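Long-range contacts in fatty acid multifunctional protein (atmfp2) (PDB 2WTB), which catalyses the hydration of enoyl-CoAs and the oxidation of 3-hydroxyacyl-CoAs in peroxisomal fatty acid beta-oxidation during seed germination in Arabidopsis: residues A[7-11]-A[21-25]; A[106-110]-A[193-197]; A[500-505]-A[632-638]; A[672-676]-A[712-716]. The contacts are given in a common frame with arbitrary orientation. Numbering follows the deposited sequence.

Interaction 1 of 4, residues A[7-11]-A[21-25]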
loop_
_atom_site.group_PDB
_atom_site.type_symbol
_atom_site.label_atom_id
_atom_site.label_comp_id
_atom_site.label_asym_id
_atom_site.label_seq_id
_atom_site.Cartn_x
_atom_site.Cartn_y
_atom_site.Cartn_z
ATOM N N GLY A 7 -20.716 3.257 -17.262
ATOM C CA GLY A 7 -20.148 3.609 -18.552
ATOM C C GLY A 7 -20.914 2.995 -19.708
ATOM O O GLY A 7 -22.022 2.488 -19.529
ATOM N N LYS A 8 -20.322 3.033 -20.898
ATOM C CA LYS A 8 -20.981 2.515 -22.089
ATOM C C LYS A 8 -19.984 1.935 -23.086
ATOM O O LYS A 8 -18.796 1.807 -22.791
ATOM C CB LYS A 8 -21.790 3.624 -22.765
ATOM C CG LYS A 8 -20.939 4.773 -23.287
ATOM C CD LYS A 8 -21.792 5.851 -23.946
ATOM C CE LYS A 8 -20.956 7.071 -24.320
ATOM N NZ LYS A 8 -21.740 8.094 -25.067
ATOM N N THR A 9 -20.486 1.577 -24.265
ATOM C CA THR A 9 -19.642 1.165 -25.380
ATOM C C THR A 9 -20.243 1.680 -26.679
ATOM O O THR A 9 -21.463 1.767 -26.814
ATOM C CB THR A 9 -19.523 -0.364 -25.485
ATOM O OG1 THR A 9 -20.791 -0.921 -25.851
ATOM C CG2 THR A 9 -19.060 -0.965 -24.163
ATOM N N VAL A 10 -19.386 2.024 -27.632
ATOM C CA VAL A 10 -19.844 2.462 -28.943
ATOM C C VAL A 10 -19.295 1.539 -30.025
ATOM O O VAL A 10 -18.098 1.255 -30.057
ATOM C CB VAL A 10 -19.413 3.912 -29.239
ATOM C CG1 VAL A 10 -19.651 4.250 -30.703
ATOM C CG2 VAL A 10 -20.153 4.887 -28.329
ATOM N N MET A 11 -20.174 1.064 -30.901
ATOM C CA MET A 11 -19.759 0.187 -31.993
ATOM C C MET A 11 -19.961 0.852 -33.348
ATOM O O MET A 11 -21.015 1.428 -33.616
ATOM C CB MET A 11 -20.516 -1.144 -31.941
ATOM C CG MET A 11 -20.372 -1.990 -33.198
ATOM S SD MET A 11 -21.404 -3.473 -33.177
ATOM C CE MET A 11 -20.318 -4.640 -32.375
ATOM N N ILE A 21 -15.513 -1.851 -31.461
ATOM C CA ILE A 21 -16.215 -1.535 -30.225
ATOM C C ILE A 21 -15.290 -0.815 -29.253
ATOM O O ILE A 21 -14.262 -1.360 -28.849
ATOM C CB ILE A 21 -16.742 -2.810 -29.544
ATOM C CG1 ILE A 21 -17.610 -3.612 -30.511
ATOM C CG2 ILE A 21 -17.516 -2.469 -28.278
ATOM C CD1 ILE A 21 -18.161 -4.873 -29.906
ATOM N N THR A 22 -15.659 0.409 -28.878
ATOM C CA THR A 22 -14.851 1.201 -27.955
ATOM C C THR A 22 -15.419 1.166 -26.541
ATOM O O THR A 22 -16.582 1.500 -26.321
ATOM C CB THR A 22 -14.732 2.674 -28.403
ATOM O OG1 THR A 22 -14.292 2.736 -29.765
ATOM C CG2 THR A 22 -13.742 3.424 -27.518
ATOM N N LEU A 23 -14.590 0.758 -25.586
ATOM C CA LEU A 23 -14.990 0.740 -24.187
ATOM C C LEU A 23 -14.864 2.139 -23.599
ATOM O O LEU A 23 -13.781 2.725 -23.590
ATOM C CB LEU A 23 -14.133 -0.249 -23.394
ATOM C CG LEU A 23 -14.018 -1.672 -23.953
ATOM C CD1 LEU A 23 -13.045 -2.491 -23.120
ATOM C CD2 LEU A 23 -15.378 -2.353 -24.022
ATOM N N ILE A 24 -15.976 2.672 -23.109
ATOM C CA ILE A 24 -16.008 4.046 -22.628
ATOM C C ILE A 24 -16.530 4.146 -21.198
ATOM O O ILE A 24 -17.739 4.179 -20.968
ATOM C CB ILE A 24 -16.873 4.932 -23.543
ATOM C CG1 ILE A 24 -16.449 4.759 -25.001
ATOM C CG2 ILE A 24 -16.777 6.386 -23.125
ATOM C CD1 ILE A 24 -17.259 5.586 -25.966
ATOM N N ASN A 25 -15.612 4.199 -20.241
ATOM C CA ASN A 25 -15.978 4.348 -18.840
ATOM C C ASN A 25 -14.820 4.894 -18.006
ATOM O O ASN A 25 -14.170 4.147 -17.274
ATOM C CB ASN A 25 -16.465 3.017 -18.265
ATOM C CG ASN A 25 -17.006 3.157 -16.856
ATOM O OD1 ASN A 25 -17.573 4.189 -16.499
ATOM N ND2 ASN A 25 -16.834 2.116 -16.047
HETATM O O HOH W 1 -15.851 2.511 -31.900
#

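Interaction 2 of 4, residues A[106-110]-A[193-197]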
loop_
_atom_site.group_PDB
_atom_site.type_symbol
_atom_site.label_atom_id
_atom_site.label_comp_id
_atom_site.label_asym_id
_atom_site.label_seq_id
_atom_site.Cartn_x
_atom_site.Cartn_y
_atom_site.Cartn_z
ATOM N N VAL A 106 -10.628 -9.286 -32.334
ATOM C CA VAL A 106 -9.253 -8.887 -32.067
ATOM C C VAL A 106 -9.243 -7.718 -31.099
ATOM O O VAL A 106 -9.949 -6.732 -31.299
ATOM C CB VAL A 106 -8.511 -8.479 -33.350
ATOM C CG1 VAL A 106 -7.103 -8.010 -33.017
ATOM C CG2 VAL A 106 -8.471 -9.638 -34.332
ATOM N N ALA A 107 -8.446 -7.836 -30.044
ATOM C CA ALA A 107 -8.335 -6.769 -29.059
ATOM C C ALA A 107 -7.227 -5.791 -29.443
ATOM O O ALA A 107 -6.118 -6.196 -29.794
ATOM C CB ALA A 107 -8.088 -7.345 -27.673
ATOM N N ALA A 108 -7.546 -4.501 -29.388
ATOM C CA ALA A 108 -6.572 -3.448 -29.643
ATOM C C ALA A 108 -6.228 -2.765 -28.328
ATOM O O ALA A 108 -7.000 -1.954 -27.819
ATOM C CB ALA A 108 -7.125 -2.446 -30.640
ATOM N N ILE A 109 -5.067 -3.103 -27.779
ATOM C CA ILE A 109 -4.699 -2.654 -26.442
ATOM C C ILE A 109 -3.756 -1.452 -26.425
ATOM O O ILE A 109 -2.727 -1.437 -27.101
ATOM C CB ILE A 109 -4.065 -3.793 -25.618
ATOM C CG1 ILE A 109 -5.055 -4.948 -25.449
ATOM C CG2 ILE A 109 -3.607 -3.276 -24.260
ATOM C CD1 ILE A 109 -4.472 -6.158 -24.741
ATOM N N ASP A 110 -4.125 -0.452 -25.634
ATOM C CA ASP A 110 -3.277 0.701 -25.385
ATOM C C ASP A 110 -3.288 0.993 -23.890
ATOM O O ASP A 110 -4.254 0.672 -23.197
ATOM C CB ASP A 110 -3.798 1.914 -26.158
ATOM C CG ASP A 110 -2.807 3.060 -26.189
ATOM O OD1 ASP A 110 -1.656 2.874 -25.740
ATOM O OD2 ASP A 110 -3.179 4.150 -26.670
ATOM N N LEU A 193 -2.580 0.992 -33.895
ATOM C CA LEU A 193 -3.245 -0.020 -33.078
ATOM C C LEU A 193 -4.506 -0.601 -33.720
ATOM O O LEU A 193 -4.563 -1.793 -34.027
ATOM C CB LEU A 193 -3.589 0.575 -31.714
ATOM C CG LEU A 193 -3.676 -0.366 -30.521
ATOM C CD1 LEU A 193 -2.356 -1.087 -30.323
ATOM C CD2 LEU A 193 -4.044 0.429 -29.284
ATOM N N VAL A 194 -5.513 0.242 -33.919
ATOM C CA VAL A 194 -6.798 -0.205 -34.452
ATOM C C VAL A 194 -6.716 -0.655 -35.909
ATOM O O VAL A 194 -7.371 -1.617 -36.306
ATOM C CB VAL A 194 -7.877 0.881 -34.299
ATOM C CG1 VAL A 194 -9.124 0.517 -35.087
ATOM C CG2 VAL A 194 -8.205 1.082 -32.831
ATOM N N THR A 195 -5.907 0.040 -36.700
ATOM C CA THR A 195 -5.694 -0.337 -38.094
ATOM C C THR A 195 -5.099 -1.737 -38.191
ATOM O O THR A 195 -5.557 -2.569 -38.975
ATOM C CB THR A 195 -4.758 0.655 -38.813
ATOM O OG1 THR A 195 -5.486 1.840 -39.149
ATOM C CG2 THR A 195 -4.207 0.038 -40.083
ATOM N N THR A 196 -4.071 -1.992 -37.391
ATOM C CA THR A 196 -3.446 -3.305 -37.354
ATOM C C THR A 196 -4.457 -4.365 -36.928
ATOM O O THR A 196 -4.505 -5.453 -37.499
ATOM C CB THR A 196 -2.241 -3.326 -36.396
ATOM O OG1 THR A 196 -1.242 -2.407 -36.860
ATOM C CG2 THR A 196 -1.639 -4.722 -36.322
ATOM N N ALA A 197 -5.278 -4.036 -35.937
ATOM C CA ALA A 197 -6.240 -4.995 -35.403
ATOM C C ALA A 197 -7.287 -5.412 -36.432
ATOM O O ALA A 197 -7.581 -6.601 -36.576
ATOM C CB ALA A 197 -6.904 -4.450 -34.146
#

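Interaction 3 of 4, residues A[500-505]-A[632-638]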
loop_
_atom_site.group_PDB
_atom_site.type_symbol
_atom_site.label_atom_id
_atom_site.label_comp_id
_atom_site.label_asym_id
_atom_site.label_seq_id
_atom_site.Cartn_x
_atom_site.Cartn_y
_atom_site.Cartn_z
ATOM N N ARG A 500 2.696 7.625 18.594
ATOM C CA ARG A 500 1.837 7.690 19.771
ATOM C C ARG A 500 0.914 6.479 19.834
ATOM O O ARG A 500 0.563 6.002 20.909
ATOM C CB ARG A 500 1.002 8.971 19.768
ATOM C CG ARG A 500 0.017 9.038 20.921
ATOM C CD ARG A 500 -0.933 10.211 20.790
ATOM N NE ARG A 500 -1.960 10.181 21.828
ATOM C CZ ARG A 500 -2.973 11.036 21.901
ATOM N NH1 ARG A 500 -3.097 11.998 20.995
ATOM N NH2 ARG A 500 -3.861 10.931 22.879
ATOM N N MET A 501 0.529 5.992 18.662
ATOM C CA MET A 501 -0.395 4.877 18.544
ATOM C C MET A 501 0.216 3.595 19.098
ATOM O O MET A 501 -0.436 2.844 19.824
ATOM C CB MET A 501 -0.742 4.675 17.073
ATOM C CG MET A 501 -2.159 4.238 16.800
ATOM S SD MET A 501 -2.437 4.135 15.024
ATOM C CE MET A 501 -4.216 3.992 14.976
ATOM N N PHE A 502 1.478 3.355 18.753
ATOM C CA PHE A 502 2.135 2.093 19.069
ATOM C C PHE A 502 3.092 2.157 20.256
ATOM O O PHE A 502 3.844 1.211 20.500
ATOM C CB PHE A 502 2.873 1.556 17.839
ATOM C CG PHE A 502 1.978 0.872 16.849
ATOM C CD1 PHE A 502 1.708 -0.480 16.962
ATOM C CD2 PHE A 502 1.398 1.580 15.813
ATOM C CE1 PHE A 502 0.881 -1.115 16.056
ATOM C CE2 PHE A 502 0.572 0.950 14.904
ATOM C CZ PHE A 502 0.313 -0.399 15.026
ATOM N N PHE A 503 3.071 3.257 21.000
ATOM C CA PHE A 503 3.946 3.356 22.163
ATOM C C PHE A 503 3.551 2.381 23.281
ATOM O O PHE A 503 4.423 1.857 23.973
ATOM C CB PHE A 503 4.082 4.803 22.669
ATOM C CG PHE A 503 3.078 5.191 23.720
ATOM C CD1 PHE A 503 3.179 4.702 25.013
ATOM C CD2 PHE A 503 2.053 6.075 23.423
ATOM C CE1 PHE A 503 2.261 5.065 25.982
ATOM C CE2 PHE A 503 1.133 6.445 24.386
ATOM C CZ PHE A 503 1.239 5.940 25.668
ATOM N N PRO A 504 2.239 2.129 23.457
ATOM C CA PRO A 504 1.797 1.143 24.452
ATOM C C PRO A 504 2.200 -0.280 24.064
ATOM O O PRO A 504 2.452 -1.115 24.931
ATOM C CB PRO A 504 0.269 1.276 24.425
ATOM C CG PRO A 504 0.006 2.616 23.833
ATOM C CD PRO A 504 1.097 2.820 22.835
ATOM N N TYR A 505 2.243 -0.535 22.761
ATOM C CA TYR A 505 2.652 -1.817 22.197
ATOM C C TYR A 505 3.864 -2.404 22.913
ATOM O O TYR A 505 3.779 -3.469 23.527
ATOM C CB TYR A 505 2.965 -1.608 20.718
ATOM C CG TYR A 505 3.363 -2.830 19.928
ATOM C CD1 TYR A 505 2.483 -3.888 19.744
ATOM C CD2 TYR A 505 4.607 -2.899 19.315
ATOM C CE1 TYR A 505 2.845 -4.994 18.997
ATOM C CE2 TYR A 505 4.977 -3.996 18.567
ATOM C CZ TYR A 505 4.094 -5.040 18.410
ATOM O OH TYR A 505 4.469 -6.130 17.662
ATOM N N PHE A 632 -2.311 -5.442 22.006
ATOM C CA PHE A 632 -2.917 -4.656 20.933
ATOM C C PHE A 632 -4.144 -3.853 21.354
ATOM O O PHE A 632 -4.411 -2.787 20.801
ATOM C CB PHE A 632 -3.252 -5.549 19.740
ATOM C CG PHE A 632 -2.083 -5.809 18.845
ATOM C CD1 PHE A 632 -1.683 -4.863 17.919
ATOM C CD2 PHE A 632 -1.374 -6.990 18.934
ATOM C CE1 PHE A 632 -0.602 -5.097 17.097
ATOM C CE2 PHE A 632 -0.291 -7.230 18.109
ATOM C CZ PHE A 632 0.096 -6.285 17.193
ATOM N N PHE A 633 -4.891 -4.365 22.325
ATOM C CA PHE A 633 -6.062 -3.654 22.822
ATOM C C PHE A 633 -5.693 -2.300 23.432
ATOM O O PHE A 633 -6.425 -1.325 23.259
ATOM C CB PHE A 633 -6.847 -4.519 23.810
ATOM C CG PHE A 633 -7.747 -5.525 23.147
ATOM C CD1 PHE A 633 -7.431 -6.041 21.901
ATOM C CD2 PHE A 633 -8.902 -5.964 23.775
ATOM C CE1 PHE A 633 -8.254 -6.966 21.289
ATOM C CE2 PHE A 633 -9.727 -6.892 23.168
ATOM C CZ PHE A 633 -9.403 -7.394 21.924
ATOM N N PRO A 634 -4.560 -2.233 24.150
ATOM C CA PRO A 634 -4.082 -0.928 24.619
ATOM C C PRO A 634 -3.739 0.004 23.458
ATOM O O PRO A 634 -3.845 1.222 23.601
ATOM C CB PRO A 634 -2.821 -1.284 25.412
ATOM C CG PRO A 634 -3.052 -2.681 25.865
ATOM C CD PRO A 634 -3.786 -3.342 24.736
ATOM N N VAL A 635 -3.333 -0.561 22.324
ATOM C CA VAL A 635 -3.087 0.238 21.127
ATOM C C VAL A 635 -4.405 0.750 20.548
ATOM O O VAL A 635 -4.503 1.907 20.138
ATOM C CB VAL A 635 -2.315 -0.548 20.047
ATOM C CG1 VAL A 635 -2.323 0.211 18.737
ATOM C CG2 VAL A 635 -0.888 -0.811 20.497
ATOM N N VAL A 636 -5.416 -0.114 20.517
ATOM C CA VAL A 636 -6.754 0.302 20.113
ATOM C C VAL A 636 -7.197 1.445 21.012
ATOM O O VAL A 636 -7.694 2.471 20.544
ATOM C CB VAL A 636 -7.777 -0.839 20.246
ATOM C CG1 VAL A 636 -9.189 -0.317 20.000
ATOM C CG2 VAL A 636 -7.447 -1.972 19.291
ATOM N N ASN A 637 -7.005 1.254 22.311
ATOM C CA ASN A 637 -7.357 2.256 23.305
ATOM C C ASN A 637 -6.740 3.612 22.971
ATOM O O ASN A 637 -7.395 4.650 23.080
ATOM C CB ASN A 637 -6.901 1.796 24.690
ATOM C CG ASN A 637 -7.577 2.555 25.808
ATOM O OD1 ASN A 637 -8.603 3.204 25.605
ATOM N ND2 ASN A 637 -7.008 2.473 27.005
ATOM N N GLU A 638 -5.478 3.592 22.556
ATOM C CA GLU A 638 -4.748 4.816 22.258
ATOM C C GLU A 638 -5.198 5.399 20.926
ATOM O O GLU A 638 -5.302 6.616 20.773
ATOM C CB GLU A 638 -3.242 4.548 22.242
ATOM C CG GLU A 638 -2.390 5.804 22.235
ATOM C CD GLU A 638 -2.601 6.659 23.471
ATOM O OE1 GLU A 638 -2.772 6.090 24.570
ATOM O OE2 GLU A 638 -2.591 7.900 23.344
#

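Interaction 4 of 4, residues A[672-676]-A[712-716]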
loop_
_atom_site.group_PDB
_atom_site.type_symbol
_atom_site.label_atom_id
_atom_site.label_comp_id
_atom_site.label_asym_id
_atom_site.label_seq_id
_atom_site.Cartn_x
_atom_site.Cartn_y
_atom_site.Cartn_z
ATOM N N MET A 672 -8.027 -0.001 13.608
ATOM C CA MET A 672 -9.394 0.383 13.948
ATOM C C MET A 672 -10.418 -0.546 13.305
ATOM O O MET A 672 -11.375 -0.966 13.953
ATOM C CB MET A 672 -9.670 1.837 13.556
ATOM C CG MET A 672 -8.844 2.858 14.325
ATOM S SD MET A 672 -9.325 3.023 16.057
ATOM C CE MET A 672 -10.959 3.737 15.885
ATOM N N PHE A 673 -10.213 -0.867 12.032
ATOM C CA PHE A 673 -11.080 -1.818 11.341
ATOM C C PHE A 673 -11.087 -3.163 12.067
ATOM O O PHE A 673 -12.113 -3.839 12.133
ATOM C CB PHE A 673 -10.626 -2.003 9.892
ATOM C CG PHE A 673 -11.482 -2.955 9.103
ATOM C CD1 PHE A 673 -12.490 -2.482 8.281
ATOM C CD2 PHE A 673 -11.276 -4.324 9.179
ATOM C CE1 PHE A 673 -13.277 -3.355 7.549
ATOM C CE2 PHE A 673 -12.062 -5.201 8.452
ATOM C CZ PHE A 673 -13.061 -4.716 7.636
ATOM N N TRP A 674 -9.933 -3.538 12.611
ATOM C CA TRP A 674 -9.786 -4.794 13.337
ATOM C C TRP A 674 -10.501 -4.719 14.679
ATOM O O TRP A 674 -11.165 -5.668 15.091
ATOM C CB TRP A 674 -8.302 -5.119 13.536
ATOM C CG TRP A 674 -8.039 -6.340 14.366
ATOM C CD1 TRP A 674 -8.235 -7.640 13.996
ATOM C CD2 TRP A 674 -7.512 -6.380 15.700
ATOM N NE1 TRP A 674 -7.875 -8.482 15.018
ATOM C CE2 TRP A 674 -7.426 -7.735 16.076
ATOM C CE3 TRP A 674 -7.112 -5.400 16.614
ATOM C CZ2 TRP A 674 -6.954 -8.137 17.324
ATOM C CZ3 TRP A 674 -6.643 -5.801 17.855
ATOM C CH2 TRP A 674 -6.568 -7.158 18.199
ATOM N N ALA A 675 -10.368 -3.580 15.351
ATOM C CA ALA A 675 -11.026 -3.361 16.636
ATOM C C ALA A 675 -12.534 -3.569 16.535
ATOM O O ALA A 675 -13.132 -4.237 17.378
ATOM C CB ALA A 675 -10.712 -1.965 17.168
ATOM N N ASP A 676 -13.147 -2.992 15.506
ATOM C CA ASP A 676 -14.577 -3.173 15.281
ATOM C C ASP A 676 -14.880 -4.578 14.777
ATOM O O ASP A 676 -16.015 -5.050 14.863
ATOM C CB ASP A 676 -15.107 -2.130 14.299
ATOM C CG ASP A 676 -15.466 -0.823 14.978
ATOM O OD1 ASP A 676 -15.477 0.223 14.294
ATOM O OD2 ASP A 676 -15.735 -0.845 16.199
ATOM N N VAL A 712 -21.638 0.057 20.101
ATOM C CA VAL A 712 -21.585 0.747 18.816
ATOM C C VAL A 712 -20.190 0.672 18.196
ATOM O O VAL A 712 -19.224 0.305 18.864
ATOM C CB VAL A 712 -22.005 2.222 18.953
ATOM C CG1 VAL A 712 -23.463 2.323 19.379
ATOM C CG2 VAL A 712 -21.107 2.937 19.949
ATOM N N LEU A 713 -20.089 1.025 16.917
ATOM C CA LEU A 713 -18.816 0.960 16.205
ATOM C C LEU A 713 -17.876 2.091 16.616
ATOM O O LEU A 713 -18.307 3.225 16.820
ATOM C CB LEU A 713 -19.035 0.983 14.690
ATOM C CG LEU A 713 -19.979 -0.077 14.118
ATOM C CD1 LEU A 713 -21.430 0.376 14.237
ATOM C CD2 LEU A 713 -19.630 -0.376 12.672
ATOM N N LEU A 714 -16.591 1.772 16.730
ATOM C CA LEU A 714 -15.591 2.745 17.153
ATOM C C LEU A 714 -15.124 3.618 15.992
ATOM O O LEU A 714 -14.715 4.762 16.190
ATOM C CB LEU A 714 -14.387 2.038 17.782
ATOM C CG LEU A 714 -14.642 1.215 19.045
ATOM C CD1 LEU A 714 -13.360 0.543 19.513
ATOM C CD2 LEU A 714 -15.228 2.086 20.144
ATOM N N SER A 715 -15.182 3.071 14.784
ATOM C CA SER A 715 -14.701 3.776 13.603
ATOM C C SER A 715 -15.703 4.824 13.134
ATOM O O SER A 715 -15.398 5.642 12.266
ATOM C CB SER A 715 -14.395 2.787 12.475
ATOM O OG SER A 715 -13.300 1.954 12.813
ATOM N N ALA A 716 -16.898 4.793 13.714
ATOM C CA ALA A 716 -17.933 5.764 13.386
ATOM C C ALA A 716 -17.439 7.180 13.664
ATOM O O ALA A 716 -16.735 7.413 14.647
ATOM C CB ALA A 716 -19.200 5.477 14.176
#

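Interaction 1 of 4, residues A[7-11]-A[21-25]
I21 opens the contact opposite M11, in a non-hydrogen-bonded antiparallel pair whose CA atoms are 4.3 Å apart. Its side chain packs on two residues: I21 CD1 meets M11 CE at 3.3 Å, and I21 CG2 lies 4.0 Å from T9 CB, while I21 CA makes a 3.4 Å CA-H...O contact with V10 O. T22 then exchanges two backbone hydrogen bonds with V10, T22 N to V10 O at 2.8 Å and V10 N to T22 O at 3.1 Å. A water links V10 O (3.2 Å) to T22 OG1 (2.7 Å). The two strands, 160° apart in direction, are the arms of the β-hairpin 8-13/18-24 that forms one edge of the six-stranded sheet in the enoyl-CoA hydratase (crotonase) part; backbone bonds of I21 and L23 tie the second arm to strand 54-59 and to A60 just after it. L23 faces T9, with L23 CD2 3.9 Å from T9 CG2, on the side where T9 OG1 is hydrogen-bonded to N42 of helix 33-46. I24 points to the other face, beside K8 and V10: I24 CD1 packs 3.8 Å from V10 CG2, and K8 N to I24 O (2.8 Å) and I24 N to K8 O (3.0 Å) close another pair. At N25 regular pairing has ended; N25 OD1 receives a weak bond from G7 N at 3.4 Å, while N25 ND2 is hydrogen-bonded to S30 O.

Interaction 2 of 4, residues A[106-110]-A[193-197]
Small side chains let the first turn of helix 193-205 settle close onto strand 105-109, with segment axes 8.0 Å apart at their nearest and running almost antiparallel, at 164°. The central bump is the methyl of A108. It enters a shallow hollow on the helix lined by L193, V194 and A197, where A108 CB lies 4.0 Å from L193 CG, 4.0 Å from A197 CB and 4.3 Å from V194 CG2. Two residues earlier, V106 points to the same face, and V106 CG1 rests 3.7 Å from A197 CB, so that the small A197 fits between V106 and A108. The reverse bump is L193, which reaches over the end of the strand: its CD2 comes within 3.2 Å of I109 O and 3.5 Å of D110 CB. No hydrogen bond crosses between the segments; they meet by apolar van der Waals packing. A107 and I109 point away from the helix. The side chain of I109 is about 10 Å from that of E119, the predicted nucleophile. Contacts of A197 with V56 and of L193 with I128 spread the helix over strands 54-59 and 126-129 as well, the helix-on-sheet layering of the crotonase fold.

Interaction 3 of 4, residues A[500-505]-A[632-638]
R500 and E638 reach each other with contrasting side-chain shapes. R500 is fully extended, t at chi1, chi2 and chi3, whereas E638 bends from t at chi1 to p at chi2, which brings E638 OE2 within 2.8 Å of R500 NE in a hydrogen-bonded salt bridge; a weaker bond joins R500 NH2 to E638 OE2 at 3.3 Å. E638 is also a knob, seated in the hole formed by R500, M501, F503 and P504. Both helices carry a proline at a kink, and these prolines meet, P504 CB lying 4.1 Å from P634 CB. V635, in t, sends CG1 to 3.4 Å from M501 O and over one face of the F502 ring, and its CG2 to 3.9 Å from Y505 CB. Y505 (t) and F632 (m) swing their rings together although their CA-to-CB bonds point sideways: Y505 CE1 is 3.5 Å from F632 CZ, with planes oblique at 53°. The helices run near-antiparallel (153°), 7.7 Å apart at the segments. E638 has further salt bridges to R561 and R641, and R500 another to E645. In this helical C-terminal part, where 500-505 belongs to the 3-hydroxyacyl-CoA dehydrogenase C-terminal domain family, M501 and V635 both touch I671 of helix 671-678, while F633 packs on helix 680-694.

Interaction 4 of 4, residues A[672-676]-A[712-716]
One helical turn, closed by D676 N bonding M672 O at 3.1 Å, faces an irregular segment that follows helix 702-710. V712 and L713 are extended, whereas L714 (phi/psi -82/-28°) and S715 (-78/-10°) adopt the angles of a type I turn, so that their successive amides face the same carboxylate. D676 receives both: L714 N donates to D676 OD2 at 2.8 Å, and S715 N to D676 OD1 at 2.9 Å. S715 OG adds a hydrogen bond to D676 OD1 at 3.2 Å. Apolar contacts flank these hydrogen bonds: M672 CE lies 4.3 Å from L714 CB, and A675 CB is 4.3 Å from L714 CD1. The hydrogen bonds join the segment near the C-terminus to helix 671-678, in the helical C-terminal part of the protein. Around the joint, L714 also touches C640 of helix 624-644 and S680 of helix 680-694, S715 meets A651 of helix 651-662, and V712 O is hydrogen-bonded to S680 OG.

The four contacts fall into two pairs, one in the N-terminal hydratase part and one in the C-terminal part. Interactions 1 and 2 share the hydratase sheet, their centres about 15 Å apart without touching: the first is a surface hairpin built on backbone hydrogen bonds, the second a buried helix-on-strand contact without any. Interactions 3 and 4 lie in the helical C-terminal part of the chain, with centres about 14 Å apart, and do touch, F633 CE1 lying 3.5 Å from W674 CH2. Interaction 3 is wholly buried yet combines charges with aromatic rings, whereas in the partly buried interaction 4 the polar bonds all converge on one carboxylate, with apolar contacts beside it. Interaction 3 lies about 49 Å from interaction 1, between centres.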